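Local coordinates for probable thiol peroxidase (Mycobacterium tuberculosis, PDB 1Y25), which probably reduces hydrogen peroxide and organic hydroperoxides to water and alcohols at the expense of thioredoxin, protecting the cell against oxidative stress, at residues A[9-14]-A[119-124]; A[54-59]-A[86-91]; A[130-135]-A[143-148]. The protein carries 1 engineered substitution. All coordinates share one frame; numbering follows the deposited sequence.

Contact 1: A[9-14]-A[119-124]; sequences NAINTV and IADGPM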
loop_
_atom_site.group_PDB
_atom_site.type_symbol
_atom_site.label_atom_id
_atom_site.label_comp_id
_atom_site.label_asym_id
_atom_site.label_seq_id
_atom_site.Cartn_x
_atom_site.Cartn_y
_atom_site.Cartn_z
ATOM N N ASN A 9 24.889 -11.788 -4.989
ATOM C CA ASN A 9 24.162 -12.813 -5.719
ATOM C C ASN A 9 22.687 -12.484 -5.710
ATOM O O ASN A 9 22.127 -12.237 -4.652
ATOM C CB ASN A 9 24.467 -14.217 -5.151
ATOM C CG ASN A 9 25.920 -14.684 -5.454
ATOM O OD1 ASN A 9 26.530 -15.440 -4.675
ATOM N ND2 ASN A 9 26.459 -14.241 -6.576
ATOM N N ALA A 10 22.071 -12.499 -6.890
ATOM C CA ALA A 10 20.645 -12.115 -7.085
ATOM C C ALA A 10 19.716 -12.992 -6.310
ATOM O O ALA A 10 19.797 -14.206 -6.443
ATOM C CB ALA A 10 20.249 -12.187 -8.553
ATOM N N ILE A 11 18.829 -12.393 -5.516
ATOM C CA ILE A 11 17.806 -13.175 -4.832
ATOM C C ILE A 11 16.457 -12.474 -4.909
ATOM O O ILE A 11 16.369 -11.265 -5.147
ATOM C CB ILE A 11 18.173 -13.584 -3.384
ATOM C CG1 ILE A 11 18.625 -12.453 -2.536
ATOM C CG2 ILE A 11 19.274 -14.620 -3.376
ATOM C CD1 ILE A 11 18.439 -12.763 -1.074
ATOM N N ASN A 12 15.410 -13.262 -4.776
ATOM C CA ASN A 12 14.057 -12.755 -4.899
ATOM C C ASN A 12 13.276 -12.792 -3.623
ATOM O O ASN A 12 13.409 -13.730 -2.859
ATOM C CB ASN A 12 13.268 -13.578 -5.875
ATOM C CG ASN A 12 13.818 -13.519 -7.209
ATOM O OD1 ASN A 12 13.734 -12.461 -7.867
ATOM N ND2 ASN A 12 14.460 -14.629 -7.651
ATOM N N THR A 13 12.401 -11.806 -3.457
ATOM C CA THR A 13 11.409 -11.797 -2.401
ATOM C C THR A 13 10.057 -12.219 -2.961
ATOM O O THR A 13 9.881 -12.387 -4.180
ATOM C CB THR A 13 11.295 -10.422 -1.671
ATOM O OG1 THR A 13 10.758 -9.441 -2.561
ATOM C CG2 THR A 13 12.679 -9.984 -1.207
ATOM N N VAL A 14 9.129 -12.480 -2.057
ATOM C CA VAL A 14 7.864 -13.087 -2.474
ATOM C C VAL A 14 6.959 -12.072 -3.124
ATOM O O VAL A 14 6.020 -12.425 -3.848
ATOM C CB VAL A 14 7.126 -13.844 -1.354
ATOM C CG1 VAL A 14 7.898 -15.099 -1.020
ATOM C CG2 VAL A 14 6.801 -12.883 -0.110
ATOM N N ILE A 119 12.023 -13.880 1.799
ATOM C CA ILE A 119 12.907 -14.271 0.690
ATOM C C ILE A 119 12.342 -15.575 0.104
ATOM O O ILE A 119 11.979 -16.497 0.865
ATOM C CB ILE A 119 14.372 -14.402 1.168
ATOM C CG1 ILE A 119 14.866 -13.067 1.720
ATOM C CG2 ILE A 119 15.280 -15.041 0.118
ATOM C CD1 ILE A 119 16.198 -13.150 2.545
ATOM N N ALA A 120 12.281 -15.645 -1.235
ATOM C CA ALA A 120 11.700 -16.769 -2.007
ATOM C C ALA A 120 12.692 -17.899 -2.185
ATOM O O ALA A 120 12.300 -19.036 -2.303
ATOM C CB ALA A 120 11.235 -16.280 -3.439
ATOM N N ASP A 121 13.973 -17.572 -2.257
ATOM C CA ASP A 121 14.949 -18.512 -2.765
ATOM C C ASP A 121 16.310 -18.384 -2.065
ATOM O O ASP A 121 16.616 -17.456 -1.243
ATOM C CB ASP A 121 15.059 -18.398 -4.346
ATOM C CG ASP A 121 15.355 -16.946 -4.842
ATOM O OD1 ASP A 121 14.904 -16.646 -5.956
ATOM O OD2 ASP A 121 15.993 -16.116 -4.123
ATOM N N GLY A 122 17.108 -19.376 -2.386
ATOM C CA GLY A 122 18.443 -19.493 -1.868
ATOM C C GLY A 122 18.514 -19.942 -0.420
ATOM O O GLY A 122 17.539 -20.401 0.147
ATOM N N PRO A 123 19.731 -19.942 0.116
ATOM C CA PRO A 123 20.059 -20.193 1.483
ATOM C C PRO A 123 19.122 -19.551 2.544
ATOM O O PRO A 123 18.892 -20.127 3.577
ATOM C CB PRO A 123 21.448 -19.552 1.588
ATOM C CG PRO A 123 21.811 -19.020 0.235
ATOM C CD PRO A 123 20.982 -19.795 -0.681
ATOM N N MET A 124 18.603 -18.363 2.222
ATOM C CA MET A 124 17.856 -17.548 3.129
ATOM C C MET A 124 16.330 -17.557 2.866
ATOM O O MET A 124 15.604 -16.789 3.482
ATOM C CB MET A 124 18.427 -16.146 3.077
ATOM C CG MET A 124 19.858 -15.933 3.583
ATOM S SD MET A 124 20.089 -14.196 4.191
ATOM C CE MET A 124 21.381 -14.385 5.466
#
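Thr-13 and Ile-119 come together as a single backbone bridge, their CA atoms 4.2 Å apart, just past the end of strand 9-12, against a loop without regular structure. One backbone bond fastens the two: Ala-120 N donates to Asn-12 O over 2.8 Å, nearly straight at 170°. From there the backbones diverge, and the carboxylate of Asp-121 spans the gap. Its CG sits between its own backbone N and carbonyl carbon (chi1 54°), which brings both oxygens to Asn-12. Asp-121 OD2 takes the backbone N of Asn-12 at 3.0 Å, on its syn side. Asp-121 OD1 receives Asn-12 ND2 at 2.7 Å, again on the syn side, and lies close to the amide plane of Asn-12, although amide and carboxylate planes are 62° apart. One carboxylate thus grips both the main chain and the side chain of a single residue, which should restrict the rotation of both groups. Asn-12 OD1, at the other end of the amide, accepts a bond from His-1. Apolar contact is lighter: the CD1 tip of Ile-11 meets CG2 of Ile-119 at 4.1 Å, and Val-14 CG1 lies 4.3 Å from Ala-120 CB. In the fold, strand 9-12 pairs with strand 3-6 as an N-terminal hairpin, whose Ile-4 and Leu-6 pack on Ile-11. The contact ties this hairpin to the loop that leads from helix 111-114 to strand 131-135.

Contact 2: A[54-59]-A[86-91]; sequences SVDTPV and PFAQKR. With ACT (acetate ion), chain C.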
loop_
_atom_site.group_PDB
_atom_site.type_symbol
_atom_site.label_atom_id
_atom_site.label_comp_id
_atom_site.label_asym_id
_atom_site.label_seq_id
_atom_site.Cartn_x
_atom_site.Cartn_y
_atom_site.Cartn_z
ATOM N N SER A 54 17.701 -11.796 10.946
ATOM C CA SER A 54 17.862 -12.346 12.283
ATOM C C SER A 54 18.689 -11.448 13.201
ATOM O O SER A 54 19.673 -10.915 12.723
ATOM C CB SER A 54 18.587 -13.712 12.204
ATOM O OG SER A 54 18.720 -14.263 13.496
ATOM N N VAL A 55 18.350 -11.351 14.496
ATOM C CA VAL A 55 19.196 -10.739 15.512
ATOM C C VAL A 55 20.536 -11.389 15.714
ATOM O O VAL A 55 21.484 -10.761 16.274
ATOM C CB VAL A 55 18.528 -10.644 16.906
ATOM C CG1 VAL A 55 17.352 -9.770 16.893
ATOM C CG2 VAL A 55 18.070 -12.031 17.533
ATOM N N ASP A 56 20.588 -12.677 15.363
ATOM C CA ASP A 56 21.754 -13.477 15.411
ATOM C C ASP A 56 22.606 -13.515 14.157
ATOM O O ASP A 56 23.325 -14.494 13.944
ATOM C CB ASP A 56 21.358 -14.919 15.826
ATOM C CG ASP A 56 20.825 -14.973 17.207
ATOM O OD1 ASP A 56 19.716 -15.507 17.467
ATOM O OD2 ASP A 56 21.530 -14.478 18.063
ATOM N N THR A 57 22.471 -12.480 13.346
ATOM C CA THR A 57 23.384 -12.083 12.253
ATOM C C THR A 57 23.852 -10.634 12.448
ATOM O O THR A 57 23.104 -9.833 13.039
ATOM C CB THR A 57 22.711 -12.232 10.860
ATOM O OG1 THR A 57 21.584 -11.359 10.767
ATOM C CG2 THR A 57 22.263 -13.645 10.679
ATOM N N PRO A 58 25.109 -10.332 12.045
ATOM C CA PRO A 58 25.761 -9.127 12.526
ATOM C C PRO A 58 25.270 -7.768 12.098
ATOM O O PRO A 58 25.256 -6.882 12.933
ATOM C CB PRO A 58 27.225 -9.312 12.105
ATOM C CG PRO A 58 27.355 -10.646 11.455
ATOM C CD PRO A 58 26.075 -11.280 11.373
ATOM N N VAL A 59 24.916 -7.600 10.826
ATOM C CA VAL A 59 24.448 -6.351 10.289
ATOM C C VAL A 59 23.092 -6.031 10.918
ATOM O O VAL A 59 22.818 -4.904 11.269
ATOM C CB VAL A 59 24.422 -6.451 8.745
ATOM C CG1 VAL A 59 23.720 -5.284 8.117
ATOM C CG2 VAL A 59 25.908 -6.534 8.170
ATOM N N PRO A 86 10.579 -15.592 19.296
ATOM C CA PRO A 86 10.601 -14.593 20.364
ATOM C C PRO A 86 11.715 -14.700 21.352
ATOM O O PRO A 86 12.177 -13.710 21.894
ATOM C CB PRO A 86 9.306 -14.880 21.085
ATOM C CG PRO A 86 8.414 -15.214 19.942
ATOM C CD PRO A 86 9.241 -16.192 19.191
ATOM N N PHE A 87 12.087 -15.911 21.715
ATOM C CA PHE A 87 13.112 -16.125 22.738
ATOM C C PHE A 87 14.513 -15.597 22.370
ATOM O O PHE A 87 15.223 -15.103 23.274
ATOM C CB PHE A 87 13.199 -17.581 23.129
ATOM C CG PHE A 87 11.868 -18.267 23.255
ATOM C CD1 PHE A 87 11.051 -18.039 24.349
ATOM C CD2 PHE A 87 11.427 -19.111 22.249
ATOM C CE1 PHE A 87 9.837 -18.728 24.475
ATOM C CE2 PHE A 87 10.276 -19.762 22.326
ATOM C CZ PHE A 87 9.445 -19.595 23.481
ATOM N N ALA A 88 14.886 -15.673 21.068
ATOM C CA ALA A 88 16.141 -15.087 20.560
ATOM C C ALA A 88 16.161 -13.595 20.638
ATOM O O ALA A 88 17.157 -13.042 20.988
ATOM C CB ALA A 88 16.430 -15.507 19.136
ATOM N N GLN A 89 15.061 -12.961 20.262
ATOM C CA GLN A 89 14.925 -11.507 20.282
ATOM C C GLN A 89 15.023 -10.960 21.682
ATOM O O GLN A 89 15.736 -9.994 21.933
ATOM C CB GLN A 89 13.583 -11.124 19.694
ATOM C CG GLN A 89 13.532 -11.332 18.192
ATOM C CD GLN A 89 12.188 -10.957 17.589
ATOM O OE1 GLN A 89 12.106 -10.606 16.403
ATOM N NE2 GLN A 89 11.146 -10.988 18.395
ATOM N N LYS A 90 14.278 -11.587 22.568
ATOM C CA LYS A 90 14.286 -11.265 23.950
ATOM C C LYS A 90 15.654 -11.466 24.628
ATOM O O LYS A 90 16.075 -10.698 25.457
ATOM C CB LYS A 90 13.257 -12.142 24.691
ATOM C CG LYS A 90 13.021 -11.665 26.086
ATOM C CD LYS A 90 12.306 -12.630 26.966
ATOM C CE LYS A 90 12.092 -11.977 28.360
ATOM N NZ LYS A 90 12.005 -13.018 29.537
ATOM N N ARG A 91 16.300 -12.595 24.333
ATOM C CA ARG A 91 17.622 -12.827 24.837
ATOM C C ARG A 91 18.602 -11.747 24.325
ATOM O O ARG A 91 19.433 -11.296 25.064
ATOM C CB ARG A 91 18.050 -14.226 24.443
ATOM C CG ARG A 91 19.457 -14.685 24.839
ATOM C CD ARG A 91 20.125 -15.271 23.533
ATOM N NE ARG A 91 21.088 -14.281 23.187
ATOM C CZ ARG A 91 21.264 -13.737 21.985
ATOM N NH1 ARG A 91 20.523 -14.181 20.891
ATOM N NH2 ARG A 91 22.185 -12.699 21.911
HETATM C C ACT C . 23.362 -10.051 8.371
HETATM O O ACT C . 22.526 -9.330 9.024
HETATM O OXT ACT C . 24.553 -9.862 8.742
HETATM C CH3 ACT C . 23.027 -11.085 7.317
#
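The carboxylate of Asp-56 and the guanidinium of Arg-91 are the flat groups that meet here, their planes 28° apart. Asp-56 OD2 approaches the guanidinium obliquely and accepts from Arg-91 NH1 at 3.0 Å; with an N-H...O angle of 134° the hydrogen bond is weak, though the pair still forms a salt bridge. Arg-91 gets there by bending at chi2 (-130°) and chi3, which brings NH1 back to the carboxylate. The other oxygen, Asp-56 OD1, rests against the methyl CB of Ala-88 at 3.7 Å. Beside this polar pair Val-55 supplies the apolar part: its CG2 lies against the first turn of helix 86-96, 3.7 Å from Ala-88 O and 4.2 Å from Ala-88 CB. The loop is shaped by a type I turn from Ser-54 to Thr-57 and by an ST turn, in which Ser-54 OG accepts from Asp-56 N at 3.1 Å. Asp-84, just ahead of helix 86-96, bonds to both Ser-54 OG and Val-55 N. Farther along, Val-59 N donates to acetate OXT at 3.1 Å, and the same ion, probably from the crystallisation liquor, is hydrogen-bonded to Ser-60 and Arg-130. This loop, leading into helix 58-74 of a thioredoxin fold, carries the PxxxTxxC active-site motif of peroxiredoxins, with Thr-57 beside the acetate and Ser-60 engineered in place of the predicted peroxidatic cysteine.

Contact 3: A[130-135]-A[143-148]; sequences RAIVVI and YTELVP. With ACT (acetate ion), chain C.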
loop_
_atom_site.group_PDB
_atom_site.type_symbol
_atom_site.label_atom_id
_atom_site.label_comp_id
_atom_site.label_asym_id
_atom_site.label_seq_id
_atom_site.Cartn_x
_atom_site.Cartn_y
_atom_site.Cartn_z
ATOM N N ARG A 130 16.138 -7.423 4.383
ATOM C CA ARG A 130 16.368 -6.199 5.164
ATOM C C ARG A 130 15.546 -5.074 4.544
ATOM O O ARG A 130 15.645 -4.800 3.349
ATOM C CB ARG A 130 17.819 -5.847 5.193
ATOM C CG ARG A 130 18.164 -4.895 6.237
ATOM C CD ARG A 130 19.630 -4.621 6.289
ATOM N NE ARG A 130 20.492 -5.781 6.260
ATOM C CZ ARG A 130 20.562 -6.717 7.205
ATOM N NH1 ARG A 130 19.812 -6.664 8.286
ATOM N NH2 ARG A 130 21.328 -7.753 7.039
ATOM N N ALA A 131 14.649 -4.514 5.335
ATOM C CA ALA A 131 13.797 -3.437 4.872
ATOM C C ALA A 131 13.382 -2.530 6.060
ATOM O O ALA A 131 13.428 -2.945 7.200
ATOM C CB ALA A 131 12.529 -4.041 4.165
ATOM N N ILE A 132 12.934 -1.305 5.726
ATOM C CA ILE A 132 12.368 -0.360 6.641
ATOM C C ILE A 132 11.019 0.009 6.047
ATOM O O ILE A 132 10.910 0.256 4.810
ATOM C CB ILE A 132 13.244 0.967 6.830
ATOM C CG1 ILE A 132 14.665 0.687 7.272
ATOM C CG2 ILE A 132 12.616 1.919 7.804
ATOM C CD1 ILE A 132 14.826 -0.095 8.551
ATOM N N VAL A 133 10.025 0.047 6.929
ATOM C CA VAL A 133 8.726 0.655 6.674
ATOM C C VAL A 133 8.389 1.585 7.827
ATOM O O VAL A 133 8.314 1.145 8.962
ATOM C CB VAL A 133 7.514 -0.407 6.470
ATOM C CG1 VAL A 133 6.255 0.332 6.173
ATOM C CG2 VAL A 133 7.771 -1.420 5.307
ATOM N N VAL A 134 8.141 2.864 7.517
ATOM C CA VAL A 134 7.519 3.827 8.487
ATOM C C VAL A 134 6.040 4.016 8.204
ATOM O O VAL A 134 5.670 4.294 7.059
ATOM C CB VAL A 134 8.241 5.166 8.547
ATOM C CG1 VAL A 134 7.526 6.186 9.464
ATOM C CG2 VAL A 134 9.701 4.962 8.956
ATOM N N ILE A 135 5.202 3.664 9.202
ATOM C CA ILE A 135 3.754 3.865 9.170
ATOM C C ILE A 135 3.447 5.158 9.952
ATOM O O ILE A 135 3.849 5.277 11.076
ATOM C CB ILE A 135 3.004 2.650 9.816
ATOM C CG1 ILE A 135 3.511 1.327 9.184
ATOM C CG2 ILE A 135 1.449 2.877 9.794
ATOM C CD1 ILE A 135 3.088 0.096 9.931
ATOM N N TYR A 143 7.013 5.779 4.335
ATOM C CA TYR A 143 8.413 5.635 3.932
ATOM C C TYR A 143 8.741 4.168 3.920
ATOM O O TYR A 143 8.191 3.436 4.663
ATOM C CB TYR A 143 9.334 6.426 4.895
ATOM C CG TYR A 143 10.755 6.176 4.630
ATOM C CD1 TYR A 143 11.516 7.017 3.795
ATOM C CD2 TYR A 143 11.353 5.030 5.132
ATOM C CE1 TYR A 143 12.856 6.696 3.485
ATOM C CE2 TYR A 143 12.622 4.729 4.842
ATOM C CZ TYR A 143 13.403 5.572 4.064
ATOM O OH TYR A 143 14.728 5.187 3.854
ATOM N N THR A 144 9.492 3.758 2.907
ATOM C CA THR A 144 9.966 2.472 2.700
ATOM C C THR A 144 11.399 2.530 2.168
ATOM O O THR A 144 11.797 3.504 1.465
ATOM C CB THR A 144 9.062 1.610 1.702
ATOM O OG1 THR A 144 9.055 2.146 0.341
ATOM C CG2 THR A 144 7.667 1.490 2.300
ATOM N N GLU A 145 12.146 1.487 2.583
ATOM C CA GLU A 145 13.388 1.126 2.003
ATOM C C GLU A 145 13.489 -0.368 1.922
ATOM O O GLU A 145 13.429 -1.050 2.945
ATOM C CB GLU A 145 14.580 1.660 2.839
ATOM C CG GLU A 145 15.875 1.441 2.165
ATOM C CD GLU A 145 17.114 1.567 3.047
ATOM O OE1 GLU A 145 17.034 1.775 4.324
ATOM O OE2 GLU A 145 18.175 1.367 2.400
ATOM N N LEU A 146 13.744 -0.883 0.707
ATOM C CA LEU A 146 14.233 -2.223 0.517
ATOM C C LEU A 146 15.739 -2.085 0.324
ATOM O O LEU A 146 16.262 -1.638 -0.755
ATOM C CB LEU A 146 13.565 -2.923 -0.655
ATOM C CG LEU A 146 13.831 -4.451 -0.826
ATOM C CD1 LEU A 146 13.419 -5.362 0.323
ATOM C CD2 LEU A 146 13.215 -4.943 -2.085
ATOM N N VAL A 147 16.462 -2.515 1.358
ATOM C CA VAL A 147 17.904 -2.488 1.282
ATOM C C VAL A 147 18.421 -3.388 0.123
ATOM O O VAL A 147 18.077 -4.568 0.044
ATOM C CB VAL A 147 18.570 -2.830 2.637
ATOM C CG1 VAL A 147 20.081 -2.633 2.536
ATOM C CG2 VAL A 147 17.960 -2.082 3.763
ATOM N N PRO A 148 19.152 -2.788 -0.829
ATOM C CA PRO A 148 19.554 -3.412 -2.082
ATOM C C PRO A 148 20.372 -4.691 -1.950
ATOM O O PRO A 148 20.257 -5.605 -2.794
ATOM C CB PRO A 148 20.425 -2.307 -2.779
ATOM C CG PRO A 148 20.059 -1.090 -2.201
ATOM C CD PRO A 148 19.528 -1.354 -0.796
HETATM C C ACT C . 23.362 -10.051 8.371
HETATM O O ACT C . 22.526 -9.330 9.024
HETATM O OXT ACT C . 24.553 -9.862 8.742
HETATM C CH3 ACT C . 23.027 -11.085 7.317
HETATM O O HOH W 1 17.145 -6.529 1.664
#
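The aliphatic part of Arg-130 crosses Val-147 at a slant and then leaves it for the active site. Its CB lies 4.0 Å from Val-147 CB, CG touches Val-147 CG2 at 3.8 Å, and CD still skirts that methyl. A bend at chi3 (-47°) brings the guanidinium to the acetate: NH2 donates to acetate O over 2.8 Å, with the oxygen at the guanidinium edge. NH2 also bonds to Ile-150 O, while NH1 reaches the engineered Ser-60; several bonds thus orient the group. One water donates to both Arg-130 O and Val-147 O, just before strand 131-135 and just after strand 141-146. Strands 131-135 and 141-146 pair antiparallel; Ile-132 and Glu-145 form a hydrogen-bonded pair, each N to the other's O at 2.8 Å. On one face, Ile-132 CG2 meets the Tyr-143 ring edge, 4.1 Å from CE2, and the ring packs on Ala-158, Ala-159 and Ala-162 of helix 156-163. On the other face Val-133 and Thr-144 lie side by side, CG2 to CG2, with Thr-144 also packing on Asp-33 of the second subunit. This hairpin closes one side of the central thioredoxin-fold sheet, its leading arginine beside the peroxidatic position, as in peroxiredoxins generally.

Contact 3 is the buried one, at one side of the central sheet near the middle of the chain; contacts 1 and 2 are only partly buried, farther out. Their chemistry follows. Contact 3 relies on a ladder of backbone bonds and apolar side chains, contact 1 on one bridge plus a carboxylate with two hydrogen bonds, tying the N-terminal hairpin to a loop, and contact 2 on a salt bridge with a weak hydrogen bond and a little apolar packing between a loop and a helix. Contacts 2 and 3 share the active site: Val-59 CG1 packs on Arg-130 CZ at 3.6 Å, and both bind the acetate. Contact 1 touches neither, its nearest atoms about 5 Å from each.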